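Local structure of putative N-acetylneuraminate lyase (6RB7) at residues Gly53-Pro57 / Glu58-Gly62; Lys101-Glu104 / Gly105-Val109; Arg126-Gly130 / Leu131-Ala135; Tyr170-Pro173 / Gln174-Val178. The protein is a putative lyase of the dihydrodipicolinate synthetase family, built as an eight-stranded alpha/beta (TIM) barrel with four chains in the assembly. All coordinates share one frame; numbering follows the deposited sequence.

All four contacts are turns or caps of a TIM barrel, where helix and strand change over. Contact 1 starts helix 57-70, and contact 2 joins helix 89-103 to strand 108-112; their centres lie about 16 Å apart, and Gln61 packs on Val102. Contact 3 ends helix 118-130 ahead of strand 135-138. It is bound to contact 2, centres about 12 Å apart, by probable hydrogen bonds from Val109 N to Asp134 OD2 and from Ala135 N to Val109 O. Contact 4, at the end of strand 166-171, lies across the chain's centre from contact 2, centres about 29 Å apart, and meets a glycerol. None of the four includes the bicine-lining residues Ala260, Gly261 and Lys262.

Contact 1 (Gly53-Pro57 / Glu58-Gly62); sequences GNISP and EGVQG
With chi1 at 174°, Ser56 turns OG over beside its own carbonyl carbon, facing the first turn of helix 57-70. There Ser56 OG accepts from Gly59 N at 3.0 Å, an N-cap on the barrel's first long helix. Glu58 bends at chi2 (99°), so its carboxylate folds back along the proline ring instead of reaching outward; OE1 ends 3.5 Å from Pro57 CD. Water 1 completes the link: it donates to Glu58 OE1 and is hydrogen-bonded to Ser56 OG at 2.8 Å. An acidic group at this end of a helix probably gains from the helix dipole. Behind the cap the backbone is regular, Val60 N bonding to Ser56 O and Gln61 N to Pro57 O. Ile55, just ahead of the cap, meets Val60 in a hydrophobic staple, CG2 to CG2 at 4.0 Å. Ile55 also packs on Ile94 of helix 89-103, and Gln61 NE2 is hydrogen-bonded to Asn98 OD1 of that helix. Nearer the backbone, the Gln61 chain runs past the carbonyl of Pro57, its CG 3.3 Å from Pro57 O.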
ATOM      1  N   GLY A  53      32.247  18.260   4.698  1.00 31.96           N
ATOM      2  CA  GLY A  53      31.233  17.178   4.727  1.00 25.96           C
ATOM      3  C   GLY A  53      31.759  15.874   5.287  1.00 27.90           C
ATOM      4  O   GLY A  53      31.075  14.839   5.148  1.00 23.03           O
ATOM      5  N   ASN A  54      32.929  15.838   5.911  1.00 20.64           N
ATOM      6  CA  ASN A  54      33.404  14.615   6.586  1.00 22.03           C
ATOM      7  C   ASN A  54      32.901  14.622   8.021  1.00 17.46           C
ATOM      8  O   ASN A  54      32.601  15.708   8.520  1.00 19.24           O
ATOM      9  CB  ASN A  54      34.917  14.435   6.517  1.00 30.08           C
ATOM     10  CG  ASN A  54      35.289  14.037   5.106  1.00 46.86           C
ATOM     11  OD1 ASN A  54      35.987  14.803   4.448  1.00 37.80           O
ATOM     12  ND2 ASN A  54      34.744  12.907   4.627  1.00 29.21           N
ATOM     13  N   ILE A  55      32.925  13.461   8.681  1.00 18.54           N
ATOM     14  CA  ILE A  55      32.560  13.385  10.115  1.00 16.08           C
ATOM     15  C   ILE A  55      33.543  14.272  10.878  1.00 17.90           C
ATOM     16  O   ILE A  55      34.780  14.182  10.632  1.00 19.38           O
ATOM     17  CB  ILE A  55      32.547  11.942  10.658  1.00 18.22           C
ATOM     18  CG1 ILE A  55      31.434  11.105  10.005  1.00 22.35           C
ATOM     19  CG2 ILE A  55      32.415  11.967  12.162  1.00 20.38           C
ATOM     20  CD1 ILE A  55      30.071  11.624  10.229  1.00 23.23           C
ATOM     21  N   SER A  56      33.013  15.119  11.744  1.00 14.76           N
ATOM     22  CA  SER A  56      33.812  16.020  12.609  1.00 17.66           C
ATOM     23  C   SER A  56      33.947  15.404  13.994  1.00 18.73           C
ATOM     24  O   SER A  56      32.990  15.410  14.788  1.00 16.28           O
ATOM     25  CB  SER A  56      33.166  17.370  12.673  1.00 19.57           C
ATOM     26  OG  SER A  56      33.863  18.187  13.601  1.00 18.82           O
ATOM     27  N   PRO A  57      35.143  14.945  14.402  1.00 17.52           N
ATOM     28  CA  PRO A  57      35.332  14.501  15.786  1.00 19.65           C
ATOM     29  C   PRO A  57      34.920  15.573  16.803  1.00 19.82           C
ATOM     30  O   PRO A  57      34.223  15.263  17.787  1.00 18.03           O
ATOM     31  CB  PRO A  57      36.826  14.168  15.841  1.00 22.59           C
ATOM     32  CG  PRO A  57      37.121  13.739  14.429  1.00 19.58           C
ATOM     33  CD  PRO A  57      36.338  14.711  13.564  1.00 21.27           C
ATOM     34  N   GLU A  58      35.333  16.827  16.594  1.00 18.70           N
ATOM     35  CA  GLU A  58      34.999  17.933  17.528  1.00 22.00           C
ATOM     36  C   GLU A  58      33.481  18.178  17.534  1.00 17.07           C
ATOM     37  O   GLU A  58      32.928  18.414  18.627  1.00 17.96           O
ATOM     38  CB  GLU A  58      35.774  19.198  17.133  1.00 26.62           C
ATOM     39  CG  GLU A  58      37.281  18.940  17.074  1.00 47.29           C
ATOM     40  CD  GLU A  58      37.930  18.689  15.709  1.00 70.73           C
ATOM     41  OE1 GLU A  58      37.481  17.775  14.898  1.00 31.06           O
ATOM     42  OE2 GLU A  58      38.919  19.411  15.451  1.00 63.85           O
ATOM     43  N   GLY A  59      32.827  18.104  16.380  1.00 17.46           N
ATOM     44  CA  GLY A  59      31.362  18.254  16.285  1.00 15.56           C
ATOM     45  C   GLY A  59      30.641  17.169  17.032  1.00 13.39           C
ATOM     46  O   GLY A  59      29.691  17.458  17.780  1.00 14.20           O
ATOM     47  N   VAL A  60      31.096  15.928  16.866  1.00 13.55           N
ATOM     48  CA  VAL A  60      30.485  14.775  17.587  1.00 13.44           C
ATOM     49  C   VAL A  60      30.651  14.981  19.100  1.00 13.63           C
ATOM     50  O   VAL A  60      29.695  14.788  19.874  1.00 12.69           O
ATOM     51  CB  VAL A  60      31.073  13.436  17.120  1.00 13.04           C
ATOM     52  CG1 VAL A  60      30.610  12.297  18.031  1.00 12.35           C
ATOM     53  CG2 VAL A  60      30.785  13.132  15.668  1.00 16.05           C
ATOM     54  N   GLN A  61      31.852  15.375  19.550  1.00 14.47           N
ATOM     55  CA  GLN A  61      32.061  15.552  20.992  1.00 14.06           C
ATOM     56  C   GLN A  61      31.160  16.683  21.502  1.00 13.30           C
ATOM     57  O   GLN A  61      30.583  16.529  22.581  1.00 14.86           O
ATOM     58  CB  GLN A  61      33.544  15.793  21.273  1.00 15.65           C
ATOM     59  CG  GLN A  61      34.406  14.606  20.979  1.00 15.84           C
ATOM     60  CD  GLN A  61      35.855  14.874  21.311  1.00 23.41           C
ATOM     61  OE1 GLN A  61      36.166  15.808  22.078  1.00 21.65           O
ATOM     62  NE2 GLN A  61      36.734  14.109  20.677  1.00 25.63           N
ATOM     63  N   GLY A  62      31.009  17.750  20.725  1.00 13.58           N
ATOM     64  CA  GLY A  62      30.144  18.889  21.079  1.00 16.53           C
ATOM     65  C   GLY A  62      28.709  18.442  21.300  1.00 15.50           C
ATOM     66  O   GLY A  62      28.064  18.803  22.297  1.00 14.75           O
TER
HETATM   67  O   HOH W   1      36.437  18.553  12.561  1.00 32.61           O

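Contact 2 (Lys101-Glu104 / Gly105-Val109); sequences KVAE and GKLTV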
ATOM      1  N   LYS A 101      34.194   8.870  23.837  1.00 19.10           N
ATOM      2  CA  LYS A 101      35.355   9.648  24.351  1.00 20.92           C
ATOM      3  C   LYS A 101      34.865  10.623  25.410  1.00 26.40           C
ATOM      4  O   LYS A 101      35.693  10.908  26.319  1.00 27.55           O
ATOM      5  CB  LYS A 101      36.046  10.467  23.260  1.00 27.42           C
ATOM      6  CG  LYS A 101      37.270   9.872  22.605  1.00 54.92           C
ATOM      7  CD  LYS A 101      38.235  10.945  22.101  1.00 60.53           C
ATOM      8  CE  LYS A 101      39.212  10.427  21.060  1.00 79.96           C
ATOM      9  NZ  LYS A 101      38.550  10.086  19.772  1.00 73.83           N
ATOM     10  N   VAL A 102      33.678  11.219  25.279  1.00 18.70           N
ATOM     11  CA  VAL A 102      33.347  12.394  26.142  1.00 21.57           C
ATOM     12  C   VAL A 102      32.092  12.111  26.921  1.00 21.35           C
ATOM     13  O   VAL A 102      31.720  12.990  27.729  1.00 23.41           O
ATOM     14  CB  VAL A 102      33.203  13.727  25.376  1.00 20.55           C
ATOM     15  CG1 VAL A 102      34.511  14.146  24.743  1.00 24.82           C
ATOM     16  CG2 VAL A 102      32.156  13.638  24.322  1.00 18.90           C
ATOM     17  N   ALA A 103      31.426  10.976  26.757  1.00 20.64           N
ATOM     18  CA  ALA A 103      30.161  10.746  27.470  1.00 19.13           C
ATOM     19  C   ALA A 103      30.382  10.528  28.972  1.00 19.27           C
ATOM     20  O   ALA A 103      29.427  10.709  29.760  1.00 21.52           O
ATOM     21  CB  ALA A 103      29.438   9.584  26.840  1.00 20.04           C
ATOM     22  N   GLU A 104      31.552  10.060  29.337  1.00 22.52           N
ATOM     23  CA  GLU A 104      31.973   9.915  30.755  1.00 24.67           C
ATOM     24  C   GLU A 104      30.997   8.990  31.492  1.00 24.65           C
ATOM     25  O   GLU A 104      30.758   9.263  32.667  1.00 24.94           O
ATOM     26  CB  GLU A 104      32.020  11.297  31.426  1.00 25.59           C
ATOM     27  CG  GLU A 104      33.097  12.199  30.843  1.00 29.56           C
ATOM     28  CD  GLU A 104      33.381  13.470  31.640  1.00 43.49           C
ATOM     29  OE1 GLU A 104      32.766  13.675  32.707  1.00 42.49           O
ATOM     30  OE2 GLU A 104      34.186  14.279  31.168  1.00 34.68           O
ATOM     31  N   GLY A 105      30.414   7.970  30.833  1.00 25.19           N
ATOM     32  CA  GLY A 105      29.453   7.057  31.480  1.00 26.67           C
ATOM     33  C   GLY A 105      28.124   7.724  31.843  1.00 22.37           C
ATOM     34  O   GLY A 105      27.335   7.120  32.574  1.00 28.70           O
ATOM     35  N   LYS A 106      27.849   8.947  31.384  1.00 18.19           N
ATOM     36  CA  LYS A 106      26.673   9.702  31.814  1.00 20.52           C
ATOM     37  C   LYS A 106      25.461   9.371  30.946  1.00 17.81           C
ATOM     38  O   LYS A 106      24.376   9.874  31.240  1.00 18.81           O
ATOM     39  CB  LYS A 106      27.018  11.184  31.793  1.00 22.95           C
ATOM     40  CG  LYS A 106      27.997  11.549  32.919  1.00 25.59           C
ATOM     41  CD  LYS A 106      28.397  12.993  32.928  1.00 37.75           C
ATOM     42  CE  LYS A 106      29.656  13.271  33.725  1.00 56.76           C
ATOM     43  NZ  LYS A 106      29.520  12.870  35.141  1.00 58.77           N
ATOM     44  N   LEU A 107      25.653   8.630  29.858  1.00 16.38           N
ATOM     45  CA  LEU A 107      24.577   8.339  28.880  1.00 16.63           C
ATOM     46  C   LEU A 107      24.487   6.840  28.690  1.00 15.14           C
ATOM     47  O   LEU A 107      25.527   6.204  28.468  1.00 14.81           O
ATOM     48  CB  LEU A 107      24.868   8.995  27.527  1.00 16.95           C
ATOM     49  CG  LEU A 107      24.836  10.520  27.514  1.00 16.34           C
ATOM     50  CD1 LEU A 107      25.488  11.034  26.277  1.00 15.18           C
ATOM     51  CD2 LEU A 107      23.394  11.022  27.623  1.00 17.61           C
ATOM     52  N   THR A 108      23.268   6.329  28.601  1.00 13.70           N
ATOM     53  CA  THR A 108      23.057   4.991  28.028  1.00 12.24           C
ATOM     54  C   THR A 108      23.360   5.137  26.535  1.00 14.17           C
ATOM     55  O   THR A 108      22.831   6.077  25.913  1.00 15.46           O
ATOM     56  CB  THR A 108      21.650   4.490  28.281  1.00 13.27           C
ATOM     57  OG1 THR A 108      21.456   4.395  29.701  1.00 14.26           O
ATOM     58  CG2 THR A 108      21.376   3.152  27.634  1.00 13.60           C
ATOM     59  N   VAL A 109      24.168   4.270  25.961  1.00 12.63           N
ATOM     60  CA  VAL A 109      24.543   4.394  24.540  1.00 12.34           C
ATOM     61  C   VAL A 109      24.009   3.182  23.798  1.00 12.62           C
ATOM     62  O   VAL A 109      24.419   2.035  24.120  1.00 13.36           O
ATOM     63  CB  VAL A 109      26.046   4.599  24.318  1.00 15.32           C
ATOM     64  CG1 VAL A 109      26.365   4.640  22.832  1.00 14.77           C
ATOM     65  CG2 VAL A 109      26.517   5.861  25.013  1.00 15.85           C
TER
HETATM   66  O   HOH W   2      32.523  13.023  35.869  1.00 60.10           O
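The flat carboxylate of Glu104 has Lys106 CE to one side of its plane and water 2 to the other, both tilted well off it and both reaching the same oxygen. OE1 lies 3.3 Å from Lys106 CE, and the water donates to OE1 at 3.2 Å. Both residues belong to a type I' beta turn, Ala103 to Lys106, which takes the chain from helix 89-103 into strand 108-112 within a beta-alpha-beta unit of the barrel. Glu104 and Gly105, the two central residues, both have positive phi, as this turn requires. The closing bond goes from Lys106 N to Ala103 O at 2.9 Å; the donor stands 43° out of the carbonyl plane, so it does not use a lone pair directly.

The two long side chains run alongside each other and point the same way. Glu104 is extended beyond CG, while Lys106 stays extended until a turn at chi4 (-59°) swings the ammonium round. NZ consequently stops 4.1 Å from Glu104 OE1, too far for a salt bridge, and water 2 spans the gap. Glu104 also touches a crystal neighbour, so its pose may owe something to the lattice. On the buried side Leu107 packs against Val68 and Val72, while Val109 rests on Leu96 and Met100 of helix 89-103. Leu107 also reaches back across the turn to the end of the helix, its CD1 4.2 Å from Ala103 CB.

Contact 3 (Arg126-Gly130 / Leu131-Ala135); sequences RHAEG and LGVDA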
ATOM      1  N   ARG A 126      31.014  -5.555  16.364  1.00 14.10           N
ATOM      2  CA  ARG A 126      32.247  -5.927  17.099  1.00 14.93           C
ATOM      3  C   ARG A 126      32.906  -4.653  17.608  1.00 13.95           C
ATOM      4  O   ARG A 126      33.341  -4.632  18.783  1.00 15.79           O
ATOM      5  CB  ARG A 126      33.175  -6.703  16.163  1.00 18.50           C
ATOM      6  CG  ARG A 126      34.460  -7.201  16.799  1.00 24.50           C
ATOM      7  CD  ARG A 126      35.208  -7.984  15.702  1.00 36.68           C
ATOM      8  NE  ARG A 126      34.439  -9.193  15.327  1.00 65.05           N
ATOM      9  CZ  ARG A 126      33.737  -9.411  14.192  1.00 69.98           C
ATOM     10  NH1 ARG A 126      33.698  -8.521  13.211  1.00 65.17           N
ATOM     11  NH2 ARG A 126      33.056 -10.539  14.046  1.00 54.53           N
ATOM     12  N   HIS A 127      32.977  -3.615  16.770  1.00 13.44           N
ATOM     13  CA  HIS A 127      33.590  -2.329  17.153  1.00 13.78           C
ATOM     14  C   HIS A 127      32.829  -1.729  18.338  1.00 15.32           C
ATOM     15  O   HIS A 127      33.468  -1.228  19.298  1.00 16.08           O
ATOM     16  CB  HIS A 127      33.678  -1.423  15.937  1.00 15.19           C
ATOM     17  CG  HIS A 127      34.132  -0.048  16.242  1.00 14.15           C
ATOM     18  ND1 HIS A 127      33.233   0.970  16.521  1.00 15.88           N
ATOM     19  CD2 HIS A 127      35.370   0.489  16.269  1.00 15.77           C
ATOM     20  CE1 HIS A 127      33.925   2.080  16.691  1.00 16.16           C
ATOM     21  NE2 HIS A 127      35.240   1.822  16.542  1.00 16.05           N
ATOM     22  N   ALA A 128      31.491  -1.754  18.287  1.00 12.98           N
ATOM     23  CA  ALA A 128      30.651  -1.180  19.349  1.00 14.66           C
ATOM     24  C   ALA A 128      30.850  -1.932  20.665  1.00 12.43           C
ATOM     25  O   ALA A 128      30.963  -1.287  21.729  1.00 14.15           O
ATOM     26  CB  ALA A 128      29.191  -1.136  18.899  1.00 13.49           C
ATOM     27  N   GLU A 129      30.888  -3.256  20.630  1.00 14.44           N
ATOM     28  CA  GLU A 129      31.109  -4.048  21.853  1.00 14.97           C
ATOM     29  C   GLU A 129      32.516  -3.712  22.391  1.00 15.13           C
ATOM     30  O   GLU A 129      32.692  -3.587  23.625  1.00 16.62           O
ATOM     31  CB  GLU A 129      30.923  -5.525  21.602  1.00 15.25           C
ATOM     32  CG  GLU A 129      31.200  -6.314  22.859  1.00 17.00           C
ATOM     33  CD  GLU A 129      30.710  -7.747  22.844  1.00 22.40           C
ATOM     34  OE1 GLU A 129      29.504  -7.975  22.903  1.00 17.94           O
ATOM     35  OE2 GLU A 129      31.559  -8.626  22.803  1.00 25.40           O
ATOM     36  N   GLY A 130      33.468  -3.508  21.522  1.00 16.22           N
ATOM     37  CA  GLY A 130      34.840  -3.136  21.933  1.00 17.49           C
ATOM     38  C   GLY A 130      34.870  -1.829  22.702  1.00 22.57           C
ATOM     39  O   GLY A 130      35.772  -1.645  23.559  1.00 19.49           O
ATOM     40  N   LEU A 131      33.941  -0.913  22.434  1.00 17.66           N
ATOM     41  CA  LEU A 131      33.860   0.388  23.139  1.00 17.02           C
ATOM     42  C   LEU A 131      32.943   0.325  24.358  1.00 18.33           C
ATOM     43  O   LEU A 131      32.792   1.368  25.006  1.00 21.14           O
ATOM     44  CB  LEU A 131      33.356   1.448  22.147  1.00 16.46           C
ATOM     45  CG  LEU A 131      34.358   1.816  21.055  1.00 19.64           C
ATOM     46  CD1 LEU A 131      33.734   2.851  20.142  1.00 21.43           C
ATOM     47  CD2 LEU A 131      35.639   2.392  21.658  1.00 28.70           C
ATOM     48  N   GLY A 132      32.260  -0.792  24.607  1.00 17.80           N
ATOM     49  CA  GLY A 132      31.433  -0.959  25.814  1.00 16.48           C
ATOM     50  C   GLY A 132      30.121  -0.192  25.727  1.00 14.72           C
ATOM     51  O   GLY A 132      29.617   0.311  26.758  1.00 16.24           O
ATOM     52  N   VAL A 133      29.502  -0.187  24.549  1.00 15.00           N
ATOM     53  CA  VAL A 133      28.147   0.406  24.446  1.00 13.99           C
ATOM     54  C   VAL A 133      27.188  -0.437  25.301  1.00 13.61           C
ATOM     55  O   VAL A 133      27.438  -1.634  25.563  1.00 14.39           O
ATOM     56  CB  VAL A 133      27.663   0.482  22.988  1.00 14.15           C
ATOM     57  CG1 VAL A 133      28.578   1.335  22.148  1.00 16.75           C
ATOM     58  CG2 VAL A 133      27.461  -0.893  22.393  1.00 15.73           C
ATOM     59  N   ASP A 134      26.056   0.132  25.683  1.00 14.14           N
ATOM     60  CA  ASP A 134      25.021  -0.582  26.443  1.00 15.10           C
ATOM     61  C   ASP A 134      24.304  -1.568  25.536  1.00 12.50           C
ATOM     62  O   ASP A 134      24.043  -2.730  25.964  1.00 14.02           O
ATOM     63  CB  ASP A 134      24.065   0.399  27.096  1.00 13.61           C
ATOM     64  CG  ASP A 134      24.807   1.235  28.129  1.00 18.07           C
ATOM     65  OD1 ASP A 134      25.009   0.711  29.250  1.00 19.02           O
ATOM     66  OD2 ASP A 134      25.259   2.337  27.766  1.00 17.58           O
ATOM     67  N   ALA A 135      23.971  -1.145  24.325  1.00 12.40           N
ATOM     68  CA  ALA A 135      23.229  -1.990  23.384  1.00 11.46           C
ATOM     69  C   ALA A 135      23.665  -1.669  21.967  1.00 11.02           C
ATOM     70  O   ALA A 135      24.106  -0.529  21.698  1.00 12.29           O
ATOM     71  CB  ALA A 135      21.723  -1.775  23.557  1.00 12.62           C
TER
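A Schellman motif ends helix 118-130, with Gly132 as the residue of positive phi that breaks the helical path. Two bonds run back into the last turn. Gly132 N donates to Glu129 O at 3.0 Å, from 67° above the carbonyl plane, and Val133 N reaches Ala128 O in a long, weak but straight bond (3.4 Å, 174°). Leu131 N, just before the glycine, shares its hydrogen weakly between His127 O and Ala128 O. The apolar partner of the motif is Val133 on Ala128, CG2 to CB at 3.9 Å; both methyls of Val133 approach Ala128 O from one side, each 3.6 Å from it. On another flank, chi1 of 173° swings the His127 ring toward Leu131, whose CD1 comes in obliquely, 3.5 Å from His127 CE1. Glu97 OE2, hydrogen-bonded to His127 NE2, holds the ring. Leu131 continues onto Leu96 and Glu97 of helix 89-103, while Ala128 touches both Leu96 and Ala111 of strand 108-112. Beyond the cap, Val133 leans on Val109 of that strand, and the chain goes on into strand 135-138 beside it.

Contact 4 (Tyr170-Pro173 / Gln174-Val178); sequences YNIP and QLAGV. With GOL (glycerol), chain J.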
ATOM      1  N   TYR A 170      14.982  -2.688  15.445  1.00 10.19           N
ATOM      2  CA  TYR A 170      14.340  -1.421  15.037  1.00  9.44           C
ATOM      3  C   TYR A 170      13.293  -1.749  13.980  1.00 12.42           C
ATOM      4  O   TYR A 170      13.653  -2.108  12.837  1.00 11.74           O
ATOM      5  CB  TYR A 170      15.371  -0.393  14.607  1.00 11.24           C
ATOM      6  CG  TYR A 170      14.843   1.017  14.609  1.00 10.29           C
ATOM      7  CD1 TYR A 170      13.902   1.415  13.702  1.00 13.18           C
ATOM      8  CD2 TYR A 170      15.267   1.948  15.556  1.00 11.85           C
ATOM      9  CE1 TYR A 170      13.431   2.719  13.674  1.00 16.94           C
ATOM     10  CE2 TYR A 170      14.741   3.232  15.585  1.00 14.92           C
ATOM     11  CZ  TYR A 170      13.793   3.607  14.665  1.00 18.44           C
ATOM     12  OH  TYR A 170      13.274   4.882  14.639  1.00 20.76           O
ATOM     13  N   ASN A 171      12.005  -1.600  14.341  1.00 11.84           N
ATOM     14  CA  ASN A 171      10.878  -1.898  13.427  1.00 10.62           C
ATOM     15  C   ASN A 171      10.468  -0.622  12.711  1.00 10.80           C
ATOM     16  O   ASN A 171      10.026   0.313  13.364  1.00 12.37           O
ATOM     17  CB  ASN A 171       9.721  -2.527  14.191  1.00 10.25           C
ATOM     18  CG  ASN A 171       8.599  -2.982  13.297  1.00 12.83           C
ATOM     19  OD1 ASN A 171       8.866  -3.592  12.263  1.00 12.69           O
ATOM     20  ND2 ASN A 171       7.352  -2.668  13.664  1.00 12.02           N
ATOM     21  N   ILE A 172      10.646  -0.575  11.402  0.50 11.11           N
ATOM     22  CA  ILE A 172      10.307   0.630  10.588  0.50 12.20           C
ATOM     23  C   ILE A 172       9.813   0.168   9.221  0.50 13.16           C
ATOM     24  O   ILE A 172      10.468   0.358   8.198  0.50 13.67           O
ATOM     25  CB  ILE A 172      11.490   1.609  10.579  0.50 16.10           C
ATOM     26  CG1 ILE A 172      11.115   2.897   9.838  0.50 20.24           C
ATOM     27  CG2 ILE A 172      12.771   0.961  10.075  0.50 19.47           C
ATOM     28  CD1 ILE A 172      11.780   4.126  10.402  0.50 17.87           C
ATOM     29  N   PRO A 173       8.648  -0.505   9.174  1.00 12.01           N
ATOM     30  CA  PRO A 173       8.195  -1.160   7.950  1.00 11.97           C
ATOM     31  C   PRO A 173       7.989  -0.174   6.806  1.00 13.14           C
ATOM     32  O   PRO A 173       8.187  -0.578   5.631  1.00 14.75           O
ATOM     33  CB  PRO A 173       6.911  -1.889   8.314  1.00 15.25           C
ATOM     34  CG  PRO A 173       6.476  -1.254   9.617  1.00 15.50           C
ATOM     35  CD  PRO A 173       7.736  -0.757  10.299  1.00 12.48           C
ATOM     36  N   GLN A 174       7.597   1.051   7.117  1.00 14.02           N
ATOM     37  CA  GLN A 174       7.309   2.099   6.101  1.00 14.91           C
ATOM     38  C   GLN A 174       8.539   2.392   5.254  1.00 18.34           C
ATOM     39  O   GLN A 174       8.379   2.809   4.093  1.00 19.61           O
ATOM     40  CB  GLN A 174       6.999   3.452   6.744  1.00 20.85           C
ATOM     41  CG  GLN A 174       5.900   3.506   7.762  1.00 27.17           C
ATOM     42  CD  GLN A 174       6.464   3.386   9.155  1.00 17.73           C
ATOM     43  OE1 GLN A 174       6.999   2.346   9.491  1.00 15.94           O
ATOM     44  NE2 GLN A 174       6.335   4.442   9.953  1.00 14.97           N
ATOM     45  N   LEU A 175       9.729   2.292   5.826  1.00 14.59           N
ATOM     46  CA  LEU A 175      11.006   2.587   5.108  1.00 13.92           C
ATOM     47  C   LEU A 175      11.719   1.298   4.724  1.00 16.54           C
ATOM     48  O   LEU A 175      12.279   1.245   3.613  1.00 15.72           O
ATOM     49  CB  LEU A 175      11.913   3.477   5.939  1.00 15.47           C
ATOM     50  CG  LEU A 175      11.284   4.770   6.459  1.00 17.58           C
ATOM     51  CD1 LEU A 175      12.322   5.603   7.153  1.00 18.59           C
ATOM     52  CD2 LEU A 175      10.580   5.533   5.339  1.00 19.79           C
ATOM     53  N   ALA A 176      11.795   0.315   5.611  1.00 15.54           N
ATOM     54  CA  ALA A 176      12.535  -0.930   5.327  1.00 14.38           C
ATOM     55  C   ALA A 176      11.800  -1.817   4.330  1.00 16.81           C
ATOM     56  O   ALA A 176      12.492  -2.605   3.643  1.00 17.91           O
ATOM     57  CB  ALA A 176      12.800  -1.682   6.606  1.00 17.57           C
ATOM     58  N   GLY A 177      10.458  -1.768   4.280  1.00 15.58           N
ATOM     59  CA  GLY A 177       9.635  -2.566   3.374  1.00 16.32           C
ATOM     60  C   GLY A 177       9.245  -3.917   3.919  1.00 16.99           C
ATOM     61  O   GLY A 177       8.484  -4.658   3.257  1.00 18.85           O
ATOM     62  N   VAL A 178       9.758  -4.270   5.105  1.00 12.50           N
ATOM     63  CA  VAL A 178       9.416  -5.499   5.832  1.00 12.05           C
ATOM     64  C   VAL A 178       9.148  -5.109   7.288  1.00 13.27           C
ATOM     65  O   VAL A 178       9.746  -4.149   7.762  1.00 14.24           O
ATOM     66  CB  VAL A 178      10.500  -6.592   5.730  1.00 13.55           C
ATOM     67  CG1 VAL A 178      10.619  -7.145   4.320  1.00 15.58           C
ATOM     68  CG2 VAL A 178      11.852  -6.099   6.208  1.00 13.91           C
TER
HETATM   69  C1  GOL J 406       9.094   0.069  -0.364  1.00 60.10           C
HETATM   70  O1  GOL J 406       8.911  -1.340  -0.246  1.00 62.08           O
HETATM   71  C2  GOL J 406       8.967   0.771   0.973  1.00 51.01           C
HETATM   72  O2  GOL J 406       9.349   2.134   0.813  1.00 71.98           O
HETATM   73  C3  GOL J 406       7.569   0.717   1.559  1.00 66.64           C
HETATM   74  O3  GOL J 406       7.502  -0.132   2.702  1.00 43.85           O
HETATM   75  O   HOH W   3      10.722  -3.200  10.203  1.00 12.66           O
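Strand 166-171 gives way here to the short helix 173-176, with Ile172 in the N-cap position. Its carbonyl oxygen accepts two N-H groups: Ala176 N at 2.9 Å, almost in line with the C=O bond, and Leu175 N at 3.1 Å, well above the carbonyl plane. Gly177, with positive phi, closes the helix by donating from N to Pro173 O. In the conformer of Ile172 modelled here, one of two, CD1 meets Leu175 CD1; Tyr143 of the second subunit packs on both side chains. This is a loop after one strand of the TIM barrel, and water 3 stitches its ends together, donating to Asn171 OD1 and Val178 O while accepting from Ile172 N. Pro173 CA adds a C-H...O contact to Val178 O, 3.4 Å. Gln174 is bent at chi2 (96°), which lays OE1 beside the proline ring, 3.3 Å from Pro173 CD. That oxygen is buried without a polar partner, whereas NE2 bonds to Ser200 O. A glycerol, probably from the crystallisation liquor, sits by the end of the helix, bonded also to His145 of the second subunit; its O3 lies 3.0 Å from Pro173 O, and its O2 donates weakly to Gln174 O.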